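Local coordinates for Serine/threonine-protein acetyltransferase HopZ1a (Pseudomonas syringae pv. syringae, PDB 5KLP) that acetylates serine, threonine and lysine residues of host proteins, such as tubulin, from acetyl-CoA, with inositol hexakisphosphate as cofactor, impairing the microtubule network and immunity, at residues L83-F88 with Y192-A197; I140-A145 with A205-I210; H201-Q206 with V258-H263. The protein carries 10 engineered substitutions. All blocks are in the same frame, centred on the assembly; numbering follows the deposited sequence.

Interaction 1 (L83-F88 with Y192-A197); sequences LNLKHF and YSLNYA
Leu-85 sets its two methyl groups against helix 189-202, on Ala-197 and, one turn earlier, Leu-194. CD1 touches the CB of Ala-197 at 3.6 Å. The other branch, CD2, meets Leu-194 CD1 at 3.6 Å, while also lying 3.9 Å from Ala-197 CB, so the small alanine is straddled by the fork of the leucine. Leu-85 and Leu-194 cross at about a right angle, and their contact is between branch ends rather than along the chains. Leu-83 adds a different kind of touch: its CD1 rests 3.6 Å from the backbone O of Ala-197, a van der Waals contact with the helix backbone.

A shared conformation delivers these methyls. In Leu-85, CG lies anti to the backbone N (chi1 176°), which carries the fork outward from the strand to the helix; Leu-83 and Leu-194 have the same first torsion. Further out, a bond between the backbone N of Leu-85 and Asn-77 OD1 ties the start of edge strand 85-87 to helix 61-79, and Val-73 of that helix and Ile-109 of strand 105-110 also pack on Leu-85. Beyond the helix, Phe-328 and Glu-332 of helix 324-340 touch Leu-194.

The contact thus joins the edge of the central sheet to the helix that begins at the catalytic Cys-189. Wholly buried and made of methyl groups against methyls and one carbonyl oxygen, it carries no directional bond, so the closeness of strand and helix probably depends on shape, with the small Ala-197 admitting the fork of Leu-85.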
loop_
_atom_site.group_PDB
_atom_site.type_symbol
_atom_site.label_atom_id
_atom_site.label_comp_id
_atom_site.label_asym_id
_atom_site.label_seq_id
_atom_site.Cartn_x
_atom_site.Cartn_y
_atom_site.Cartn_z
ATOM N N LEU A 83 2.565 -14.408 -5.620
ATOM C CA LEU A 83 2.160 -13.192 -4.909
ATOM C C LEU A 83 2.018 -13.499 -3.416
ATOM O O LEU A 83 2.437 -12.708 -2.573
ATOM C CB LEU A 83 0.849 -12.627 -5.472
ATOM C CG LEU A 83 0.231 -11.460 -4.677
ATOM C CD1 LEU A 83 1.161 -10.250 -4.608
ATOM C CD2 LEU A 83 -1.142 -11.051 -5.220
ATOM N N ASN A 84 1.431 -14.658 -3.104
ATOM C CA ASN A 84 1.318 -15.131 -1.722
ATOM C C ASN A 84 0.763 -14.064 -0.785
ATOM O O ASN A 84 1.358 -13.750 0.249
ATOM C CB ASN A 84 2.679 -15.615 -1.208
ATOM C CG ASN A 84 3.224 -16.788 -2.016
ATOM O OD1 ASN A 84 2.482 -17.460 -2.722
ATOM N ND2 ASN A 84 4.521 -17.043 -1.896
ATOM N N LEU A 85 -0.342 -13.464 -1.194
ATOM C CA LEU A 85 -0.928 -12.379 -0.437
ATOM C C LEU A 85 -2.001 -12.896 0.522
ATOM O O LEU A 85 -2.828 -13.730 0.160
ATOM C CB LEU A 85 -1.504 -11.336 -1.396
ATOM C CG LEU A 85 -2.253 -10.152 -0.785
ATOM C CD1 LEU A 85 -1.324 -9.357 0.139
ATOM C CD2 LEU A 85 -2.819 -9.272 -1.897
ATOM N N LYS A 86 -1.974 -12.400 1.750
ATOM C CA LYS A 86 -2.971 -12.769 2.746
ATOM C C LYS A 86 -3.603 -11.529 3.350
ATOM O O LYS A 86 -2.950 -10.508 3.532
ATOM C CB LYS A 86 -2.365 -13.642 3.849
ATOM C CG LYS A 86 -1.784 -14.941 3.329
ATOM C CD LYS A 86 -1.424 -15.896 4.452
ATOM C CE LYS A 86 -2.646 -16.728 4.848
ATOM N NZ LYS A 86 -2.325 -17.784 5.847
ATOM N N HIS A 87 -4.889 -11.618 3.634
ATOM C CA HIS A 87 -5.589 -10.584 4.377
ATOM C C HIS A 87 -5.688 -11.038 5.825
ATOM O O HIS A 87 -6.303 -12.061 6.098
ATOM C CB HIS A 87 -6.980 -10.350 3.769
ATOM C CG HIS A 87 -7.858 -9.429 4.561
ATOM N ND1 HIS A 87 -9.229 -9.394 4.399
ATOM C CD2 HIS A 87 -7.565 -8.503 5.508
ATOM C CE1 HIS A 87 -9.740 -8.489 5.215
ATOM N NE2 HIS A 87 -8.754 -7.936 5.900
ATOM N N PHE A 88 -5.073 -10.305 6.747
ATOM C CA PHE A 88 -5.211 -10.645 8.166
ATOM C C PHE A 88 -6.121 -9.620 8.818
ATOM O O PHE A 88 -6.076 -8.435 8.474
ATOM C CB PHE A 88 -3.856 -10.692 8.879
ATOM C CG PHE A 88 -2.930 -11.765 8.364
ATOM C CD1 PHE A 88 -3.309 -13.100 8.383
ATOM C CD2 PHE A 88 -1.659 -11.442 7.908
ATOM C CE1 PHE A 88 -2.452 -14.088 7.920
ATOM C CE2 PHE A 88 -0.803 -12.422 7.445
ATOM C CZ PHE A 88 -1.198 -13.751 7.453
ATOM N N TYR A 192 -4.679 1.094 -1.731
ATOM C CA TYR A 192 -3.232 1.348 -1.819
ATOM C C TYR A 192 -2.461 0.121 -1.349
ATOM O O TYR A 192 -1.480 -0.281 -1.961
ATOM C CB TYR A 192 -2.802 2.569 -0.991
ATOM C CG TYR A 192 -3.053 3.887 -1.687
ATOM C CD1 TYR A 192 -2.191 4.353 -2.670
ATOM C CD2 TYR A 192 -4.182 4.651 -1.382
ATOM C CE1 TYR A 192 -2.437 5.564 -3.325
ATOM C CE2 TYR A 192 -4.430 5.851 -2.023
ATOM C CZ TYR A 192 -3.554 6.303 -2.989
ATOM O OH TYR A 192 -3.811 7.499 -3.623
ATOM N N SER A 193 -2.919 -0.479 -0.255
ATOM C CA SER A 193 -2.230 -1.636 0.296
ATOM C C SER A 193 -2.273 -2.823 -0.666
ATOM O O SER A 193 -1.284 -3.542 -0.816
ATOM C CB SER A 193 -2.835 -2.022 1.656
ATOM O OG SER A 193 -2.637 -0.991 2.618
ATOM N N LEU A 194 -3.431 -3.044 -1.290
ATOM C CA LEU A 194 -3.567 -4.122 -2.272
ATOM C C LEU A 194 -2.670 -3.844 -3.471
ATOM O O LEU A 194 -1.935 -4.720 -3.932
ATOM C CB LEU A 194 -5.035 -4.290 -2.709
ATOM C CG LEU A 194 -5.294 -5.293 -3.835
ATOM C CD1 LEU A 194 -4.784 -6.675 -3.433
ATOM C CD2 LEU A 194 -6.787 -5.362 -4.211
ATOM N N ASN A 195 -2.720 -2.619 -3.977
ATOM C CA ASN A 195 -1.861 -2.261 -5.099
ATOM C C ASN A 195 -0.399 -2.435 -4.736
ATOM O O ASN A 195 0.396 -2.929 -5.535
ATOM C CB ASN A 195 -2.108 -0.817 -5.554
ATOM C CG ASN A 195 -1.285 -0.455 -6.785
ATOM O OD1 ASN A 195 -0.185 0.065 -6.672
ATOM N ND2 ASN A 195 -1.819 -0.761 -7.968
ATOM N N TYR A 196 -0.056 -2.040 -3.517
ATOM C CA TYR A 196 1.317 -2.118 -3.048
ATOM C C TYR A 196 1.819 -3.556 -2.958
ATOM O O TYR A 196 2.991 -3.836 -3.247
ATOM C CB TYR A 196 1.439 -1.424 -1.690
ATOM C CG TYR A 196 1.635 0.082 -1.797
ATOM C CD1 TYR A 196 1.429 0.757 -3.010
ATOM C CD2 TYR A 196 2.067 0.822 -0.698
ATOM C CE1 TYR A 196 1.624 2.124 -3.114
ATOM C CE2 TYR A 196 2.274 2.195 -0.790
ATOM C CZ TYR A 196 2.057 2.840 -1.999
ATOM O OH TYR A 196 2.275 4.199 -2.074
ATOM N N ALA A 197 0.939 -4.468 -2.556
ATOM C CA ALA A 197 1.292 -5.890 -2.496
ATOM C C ALA A 197 1.659 -6.390 -3.884
ATOM O O ALA A 197 2.678 -7.059 -4.065
ATOM C CB ALA A 197 0.131 -6.722 -1.922
#

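Interaction 2 (I140-A145 with A205-I210); sequences IITEPA and AQFDDI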
loop_
_atom_site.group_PDB
_atom_site.type_symbol
_atom_site.label_atom_id
_atom_site.label_comp_id
_atom_site.label_asym_id
_atom_site.label_seq_id
_atom_site.Cartn_x
_atom_site.Cartn_y
_atom_site.Cartn_z
ATOM N N ILE A 140 9.107 -5.628 5.819
ATOM C CA ILE A 140 8.974 -4.281 5.285
ATOM C C ILE A 140 7.509 -3.891 5.329
ATOM O O ILE A 140 6.699 -4.484 4.640
ATOM C CB ILE A 140 9.455 -4.205 3.845
ATOM C CG1 ILE A 140 10.929 -4.595 3.751
ATOM C CG2 ILE A 140 9.205 -2.807 3.257
ATOM C CD1 ILE A 140 11.363 -4.831 2.332
ATOM N N ILE A 141 7.166 -2.907 6.138
ATOM C CA ILE A 141 5.793 -2.423 6.174
ATOM C C ILE A 141 5.687 -1.160 5.350
ATOM O O ILE A 141 6.371 -0.173 5.631
ATOM C CB ILE A 141 5.336 -2.148 7.603
ATOM C CG1 ILE A 141 5.352 -3.438 8.426
ATOM C CG2 ILE A 141 3.933 -1.507 7.614
ATOM C CD1 ILE A 141 5.243 -3.196 9.911
ATOM N N THR A 142 4.859 -1.185 4.315
ATOM C CA THR A 142 4.667 0.016 3.496
ATOM C C THR A 142 3.428 0.742 3.986
ATOM O O THR A 142 2.311 0.200 3.961
ATOM C CB THR A 142 4.505 -0.303 1.993
ATOM O OG1 THR A 142 3.353 -1.141 1.817
ATOM C CG2 THR A 142 5.725 -1.023 1.446
ATOM N N GLU A 143 3.655 1.962 4.450
ATOM C CA GLU A 143 2.620 2.868 4.932
ATOM C C GLU A 143 2.270 3.828 3.799
ATOM O O GLU A 143 3.066 4.699 3.466
ATOM C CB GLU A 143 3.134 3.645 6.158
ATOM C CG GLU A 143 2.265 4.828 6.583
ATOM C CD GLU A 143 0.845 4.406 6.938
ATOM O OE1 GLU A 143 -0.067 4.590 6.090
ATOM O OE2 GLU A 143 0.653 3.891 8.073
ATOM N N PRO A 144 1.095 3.656 3.178
ATOM C CA PRO A 144 0.711 4.513 2.048
ATOM C C PRO A 144 0.397 5.950 2.445
ATOM O O PRO A 144 0.402 6.836 1.588
ATOM C CB PRO A 144 -0.550 3.826 1.501
ATOM C CG PRO A 144 -0.490 2.445 2.020
ATOM C CD PRO A 144 0.130 2.565 3.382
ATOM N N ALA A 145 0.078 6.186 3.711
ATOM C CA ALA A 145 -0.200 7.561 4.146
ATOM C C ALA A 145 0.978 8.071 4.979
ATOM O O ALA A 145 2.075 8.251 4.443
ATOM C CB ALA A 145 -1.519 7.642 4.921
ATOM N N ALA A 205 12.679 -8.454 -6.692
ATOM C CA ALA A 205 14.142 -8.448 -6.653
ATOM C C ALA A 205 14.628 -7.265 -5.818
ATOM O O ALA A 205 15.531 -7.404 -4.987
ATOM C CB ALA A 205 14.742 -8.403 -8.077
ATOM N N GLN A 206 14.010 -6.108 -6.015
ATOM C CA GLN A 206 14.401 -4.930 -5.259
ATOM C C GLN A 206 14.004 -5.090 -3.797
ATOM O O GLN A 206 14.728 -4.649 -2.900
ATOM C CB GLN A 206 13.775 -3.672 -5.853
ATOM C CG GLN A 206 13.780 -3.686 -7.370
ATOM C CD GLN A 206 13.247 -2.408 -7.969
ATOM O OE1 GLN A 206 13.437 -1.323 -7.414
ATOM N NE2 GLN A 206 12.568 -2.526 -9.105
ATOM N N PHE A 207 12.867 -5.733 -3.546
ATOM C CA PHE A 207 12.474 -5.976 -2.165
ATOM C C PHE A 207 13.421 -6.991 -1.524
ATOM O O PHE A 207 13.793 -6.836 -0.358
ATOM C CB PHE A 207 11.012 -6.444 -2.079
ATOM C CG PHE A 207 10.022 -5.313 -1.915
ATOM C CD1 PHE A 207 9.757 -4.444 -2.957
ATOM C CD2 PHE A 207 9.352 -5.124 -0.713
ATOM C CE1 PHE A 207 8.854 -3.390 -2.795
ATOM C CE2 PHE A 207 8.436 -4.085 -0.554
ATOM C CZ PHE A 207 8.195 -3.219 -1.593
ATOM N N ASP A 208 13.828 -8.003 -2.295
ATOM C CA ASP A 208 14.789 -9.005 -1.828
ATOM C C ASP A 208 16.049 -8.344 -1.298
ATOM O O ASP A 208 16.601 -8.753 -0.279
ATOM C CB ASP A 208 15.177 -9.972 -2.946
ATOM C CG ASP A 208 14.095 -10.997 -3.235
ATOM O OD1 ASP A 208 13.140 -11.108 -2.444
ATOM O OD2 ASP A 208 14.205 -11.691 -4.265
ATOM N N ASP A 209 16.506 -7.324 -2.012
ATOM C CA ASP A 209 17.720 -6.630 -1.626
ATOM C C ASP A 209 17.512 -5.865 -0.319
ATOM O O ASP A 209 18.401 -5.833 0.532
ATOM C CB ASP A 209 18.173 -5.685 -2.729
ATOM C CG ASP A 209 19.621 -5.284 -2.573
ATOM O OD1 ASP A 209 20.471 -6.197 -2.462
ATOM O OD2 ASP A 209 19.900 -4.069 -2.544
ATOM N N ILE A 210 16.339 -5.259 -0.149
ATOM C CA ILE A 210 16.058 -4.552 1.091
ATOM C C ILE A 210 15.999 -5.543 2.249
ATOM O O ILE A 210 16.541 -5.286 3.322
ATOM C CB ILE A 210 14.759 -3.761 1.007
ATOM C CG1 ILE A 210 14.860 -2.705 -0.094
ATOM C CG2 ILE A 210 14.446 -3.086 2.344
ATOM C CD1 ILE A 210 13.576 -1.935 -0.261
#
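Strand 138-143 of the mixed sheet ends at the active-site residue Glu-143, and its earlier part is packed against helix 204-215 through Ile-140 and Thr-142. The two axes approach to 11.1 Å and make an angle of 118°, a spacing bridged by Ile-140, Phe-207 and Ile-210. Ile-140 does most of the touching. Its terminal CD1 sits 3.5 Å from Ile-210 CG2, the two isoleucines crossing at about a right angle, and the same methyl reaches Phe-207 CD2 at 3.7 Å, approaching the ring obliquely. The second branch, CG2, lies 4.1 Å from Phe-207 CE2, so both arms of Ile-140 touch the CD2-CE2 side of the ring. Farther along the strand, the methyl CG2 of Thr-142 stands at the edge of that ring, 4.5 Å from CZ, while Thr-142 OG1 is hydrogen-bonded to Met-126 O.

Past the packed part, Glu-143 OE1 accepts the backbone N of Ala-145 at 2.9 Å through its anti lone pair, and OE2 is bonded to His-158 and Gln-154. Two bonds on one oxygen and one on the other would restrict the rotation of the carboxylate. The chemistry divides accordingly: apolar packing holds the strand to the helix, whereas directed polar bonds orient the active-site Glu-143 at its end.

Interaction 3 (H201-Q206 with V258-H263); sequences HKNAAQ and VDFYKH. With IHP (inositol hexakisphosphate), chain D.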
loop_
_atom_site.group_PDB
_atom_site.type_symbol
_atom_site.label_atom_id
_atom_site.label_comp_id
_atom_site.label_asym_id
_atom_site.label_seq_id
_atom_site.Cartn_x
_atom_site.Cartn_y
_atom_site.Cartn_z
ATOM N N HIS A 201 5.423 -7.569 -5.289
ATOM C CA HIS A 201 5.638 -8.810 -6.011
ATOM C C HIS A 201 6.326 -8.536 -7.336
ATOM O O HIS A 201 7.304 -9.193 -7.672
ATOM C CB HIS A 201 4.304 -9.536 -6.247
ATOM C CG HIS A 201 4.453 -10.852 -6.952
ATOM N ND1 HIS A 201 5.581 -11.636 -6.834
ATOM C CD2 HIS A 201 3.623 -11.515 -7.791
ATOM C CE1 HIS A 201 5.435 -12.730 -7.559
ATOM N NE2 HIS A 201 4.257 -12.681 -8.153
ATOM N N LYS A 202 5.820 -7.560 -8.088
ATOM C CA LYS A 202 6.419 -7.248 -9.382
ATOM C C LYS A 202 7.868 -6.788 -9.240
ATOM O O LYS A 202 8.689 -7.023 -10.121
ATOM C CB LYS A 202 5.632 -6.170 -10.130
ATOM C CG LYS A 202 4.322 -6.622 -10.732
ATOM C CD LYS A 202 3.737 -5.519 -11.615
ATOM C CE LYS A 202 2.603 -6.044 -12.502
ATOM N NZ LYS A 202 1.245 -5.709 -12.049
ATOM N N ASN A 203 8.181 -6.168 -8.111
ATOM C CA ASN A 203 9.535 -5.686 -7.861
ATOM C C ASN A 203 10.218 -6.518 -6.781
ATOM O O ASN A 203 10.961 -5.995 -5.960
ATOM C CB ASN A 203 9.491 -4.208 -7.464
ATOM C CG ASN A 203 8.935 -3.324 -8.581
ATOM O OD1 ASN A 203 9.666 -2.912 -9.478
ATOM N ND2 ASN A 203 7.636 -3.048 -8.537
ATOM N N ALA A 204 9.968 -7.822 -6.804
ATOM C CA ALA A 204 10.438 -8.710 -5.744
ATOM C C ALA A 204 11.966 -8.672 -5.589
ATOM O O ALA A 204 12.486 -8.830 -4.484
ATOM C CB ALA A 204 9.957 -10.135 -5.996
ATOM N N ALA A 205 12.679 -8.454 -6.692
ATOM C CA ALA A 205 14.142 -8.448 -6.653
ATOM C C ALA A 205 14.628 -7.265 -5.818
ATOM O O ALA A 205 15.531 -7.404 -4.987
ATOM C CB ALA A 205 14.742 -8.403 -8.077
ATOM N N GLN A 206 14.010 -6.108 -6.015
ATOM C CA GLN A 206 14.401 -4.930 -5.259
ATOM C C GLN A 206 14.004 -5.090 -3.797
ATOM O O GLN A 206 14.728 -4.649 -2.900
ATOM C CB GLN A 206 13.775 -3.672 -5.853
ATOM C CG GLN A 206 13.780 -3.686 -7.370
ATOM C CD GLN A 206 13.247 -2.408 -7.969
ATOM O OE1 GLN A 206 13.437 -1.323 -7.414
ATOM N NE2 GLN A 206 12.568 -2.526 -9.105
ATOM N N VAL A 258 9.206 3.808 -8.681
ATOM C CA VAL A 258 8.170 4.791 -9.001
ATOM C C VAL A 258 6.767 4.162 -9.017
ATOM O O VAL A 258 5.762 4.851 -8.824
ATOM C CB VAL A 258 8.468 5.477 -10.359
ATOM C CG1 VAL A 258 8.382 4.471 -11.514
ATOM C CG2 VAL A 258 7.547 6.677 -10.579
ATOM N N ASP A 259 6.719 2.844 -9.206
ATOM C CA ASP A 259 5.474 2.062 -9.141
ATOM C C ASP A 259 4.596 2.496 -7.986
ATOM O O ASP A 259 3.371 2.560 -8.105
ATOM C CB ASP A 259 5.796 0.577 -8.941
ATOM C CG ASP A 259 6.620 -0.004 -10.068
ATOM O OD1 ASP A 259 7.695 0.573 -10.388
ATOM O OD2 ASP A 259 6.229 -1.072 -10.576
ATOM N N PHE A 260 5.234 2.794 -6.857
ATOM C CA PHE A 260 4.495 3.043 -5.618
ATOM C C PHE A 260 3.891 4.440 -5.563
ATOM O O PHE A 260 3.210 4.790 -4.600
ATOM C CB PHE A 260 5.418 2.768 -4.416
ATOM C CG PHE A 260 5.686 1.299 -4.220
ATOM C CD1 PHE A 260 6.648 0.649 -4.986
ATOM C CD2 PHE A 260 4.907 0.548 -3.324
ATOM C CE1 PHE A 260 6.867 -0.720 -4.835
ATOM C CE2 PHE A 260 5.120 -0.812 -3.164
ATOM C CZ PHE A 260 6.104 -1.452 -3.924
ATOM N N TYR A 261 4.096 5.230 -6.615
ATOM C CA TYR A 261 3.549 6.581 -6.636
ATOM C C TYR A 261 2.555 6.807 -7.766
ATOM O O TYR A 261 2.011 7.898 -7.904
ATOM C CB TYR A 261 4.694 7.617 -6.690
ATOM C CG TYR A 261 5.332 7.762 -5.329
ATOM C CD1 TYR A 261 4.762 8.589 -4.367
ATOM C CD2 TYR A 261 6.442 6.997 -4.968
ATOM C CE1 TYR A 261 5.302 8.692 -3.099
ATOM C CE2 TYR A 261 6.997 7.097 -3.700
ATOM C CZ TYR A 261 6.426 7.952 -2.773
ATOM O OH TYR A 261 6.946 8.051 -1.508
ATOM N N LYS A 262 2.296 5.769 -8.553
ATOM C CA LYS A 262 1.379 5.878 -9.681
ATOM C C LYS A 262 -0.053 6.298 -9.296
ATOM O O LYS A 262 -0.754 6.934 -10.091
ATOM C CB LYS A 262 1.325 4.539 -10.437
ATOM C CG LYS A 262 2.560 4.220 -11.243
ATOM C CD LYS A 262 2.381 2.959 -12.068
ATOM C CE LYS A 262 1.452 3.195 -13.271
ATOM N NZ LYS A 262 1.387 2.000 -14.176
ATOM N N HIS A 263 -0.497 5.932 -8.095
ATOM C CA HIS A 263 -1.857 6.272 -7.656
ATOM C C HIS A 263 -1.885 7.407 -6.643
ATOM O O HIS A 263 -2.898 7.621 -5.972
ATOM C CB HIS A 263 -2.536 5.028 -7.077
ATOM C CG HIS A 263 -2.639 3.917 -8.068
ATOM N ND1 HIS A 263 -3.409 4.016 -9.207
ATOM C CD2 HIS A 263 -2.006 2.724 -8.143
ATOM C CE1 HIS A 263 -3.276 2.915 -9.922
ATOM N NE2 HIS A 263 -2.430 2.115 -9.299
HETATM C C1 IHP D . -2.309 -3.917 -15.253
HETATM C C2 IHP D . -2.223 -2.933 -14.000
HETATM C C3 IHP D . -2.524 -1.390 -14.105
HETATM C C4 IHP D . -2.812 -0.885 -15.596
HETATM C C5 IHP D . -2.325 -1.742 -16.749
HETATM C C6 IHP D . -2.902 -3.126 -16.485
HETATM O O11 IHP D . -1.178 -4.526 -15.499
HETATM P P1 IHP D . -0.794 -6.174 -15.559
HETATM O O21 IHP D . 0.585 -6.408 -14.944
HETATM O O31 IHP D . -0.756 -6.645 -17.016
HETATM O O41 IHP D . -1.769 -7.080 -14.827
HETATM O O12 IHP D . -1.110 -3.152 -13.220
HETATM P P2 IHP D . -1.370 -3.692 -11.647
HETATM O O22 IHP D . -2.123 -5.039 -11.678
HETATM O O32 IHP D . -0.094 -3.864 -10.815
HETATM O O42 IHP D . -2.328 -2.703 -10.940
HETATM O O13 IHP D . -1.509 -0.802 -13.607
HETATM P P3 IHP D . -1.220 0.225 -12.302
HETATM O O23 IHP D . -1.556 -0.270 -10.895
HETATM O O33 IHP D . 0.294 0.199 -12.495
HETATM O O43 IHP D . -1.779 1.634 -12.481
HETATM O O14 IHP D . -2.414 0.382 -15.778
HETATM P P4 IHP D . -3.423 1.648 -15.690
HETATM O O24 IHP D . -3.721 2.031 -14.240
HETATM O O34 IHP D . -2.875 2.877 -16.444
HETATM O O44 IHP D . -4.773 1.309 -16.349
HETATM O O15 IHP D . -1.014 -1.676 -17.034
HETATM P P5 IHP D . -0.397 -0.987 -18.467
HETATM O O25 IHP D . -1.484 -0.190 -19.198
HETATM O O35 IHP D . 0.767 -0.007 -18.151
HETATM O O45 IHP D . 0.132 -2.043 -19.443
HETATM O O16 IHP D . -2.853 -3.871 -17.588
HETATM P P6 IHP D . -3.980 -4.972 -18.024
HETATM O O26 IHP D . -5.376 -4.481 -17.646
HETATM O O36 IHP D . -3.944 -5.241 -19.540
HETATM O O46 IHP D . -3.729 -6.313 -17.326
HETATM O O HOH W 1 9.686 -0.742 -11.337
#
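Asn-203 and Asp-259 join the break between helices 189-202 and 204-215 to the 3-10 turn 258-261, on the border of the inositol hexakisphosphate pocket. Their side chains come from opposite directions, each with CG anti to the carbonyl carbon (chi1 -63° and -61°), which turns amide and carboxylate towards each other. Asn-203 ND2 donates to Asp-259 OD2 at 3.2 Å in a nearly straight bond; the acceptor lies in the amide plane, but the donor comes from above the carboxylate plane. The same ND2 is bonded to Lys-199 O, one helical turn back, which fixes the amide's rotation. A water bridges the remaining oxygens, donating to Asn-203 OD1 at 2.9 Å and to Asp-259 OD1 at 2.6 Å.

Basic side chains of both segments turn to the ligand. Lys-202 runs extended until a bend at its last torsion (chi4 102°) swings NZ onto O32 of the ligand at 2.6 Å, with a weak second bond to O21. Lys-262 bends one torsion earlier, bringing NZ within 2.7 Å of O33 while it also bonds Val-285 O. Lys-199, Arg-299 and Arg-335 are among the further donors to the polyphosphate, a charge that probably favours the protonated form of Lys-202 and Lys-262. His-263, its ND1 bonded to Ser-324 OG, turns its other ring nitrogen to the ligand: NE2 donates to O23 at 3.0 Å, in the plane of the ring.

Helix 189-202 takes part in interactions 1 and 3, and helix 204-215, which follows it directly, in interactions 2 and 3. The centres of interactions 2 and 3 lie about 9 Å apart, and Phe-207 CE1 touches Phe-260 CZ at 3.5 Å. Between interactions 1 and 3, Tyr-196 OH probably bonds Phe-260 O at 2.8 Å, and Tyr-196 CD2 packs 3.4 Å from Thr-142 OG1 of interaction 2. Asn-195, next to Leu-194, binds the same phosphate oxygen O23 as His-263. The cofactor pocket is thereby linked, through one helix, to catalytic Cys-189 and the strand bearing Glu-143, consistent with allosteric control.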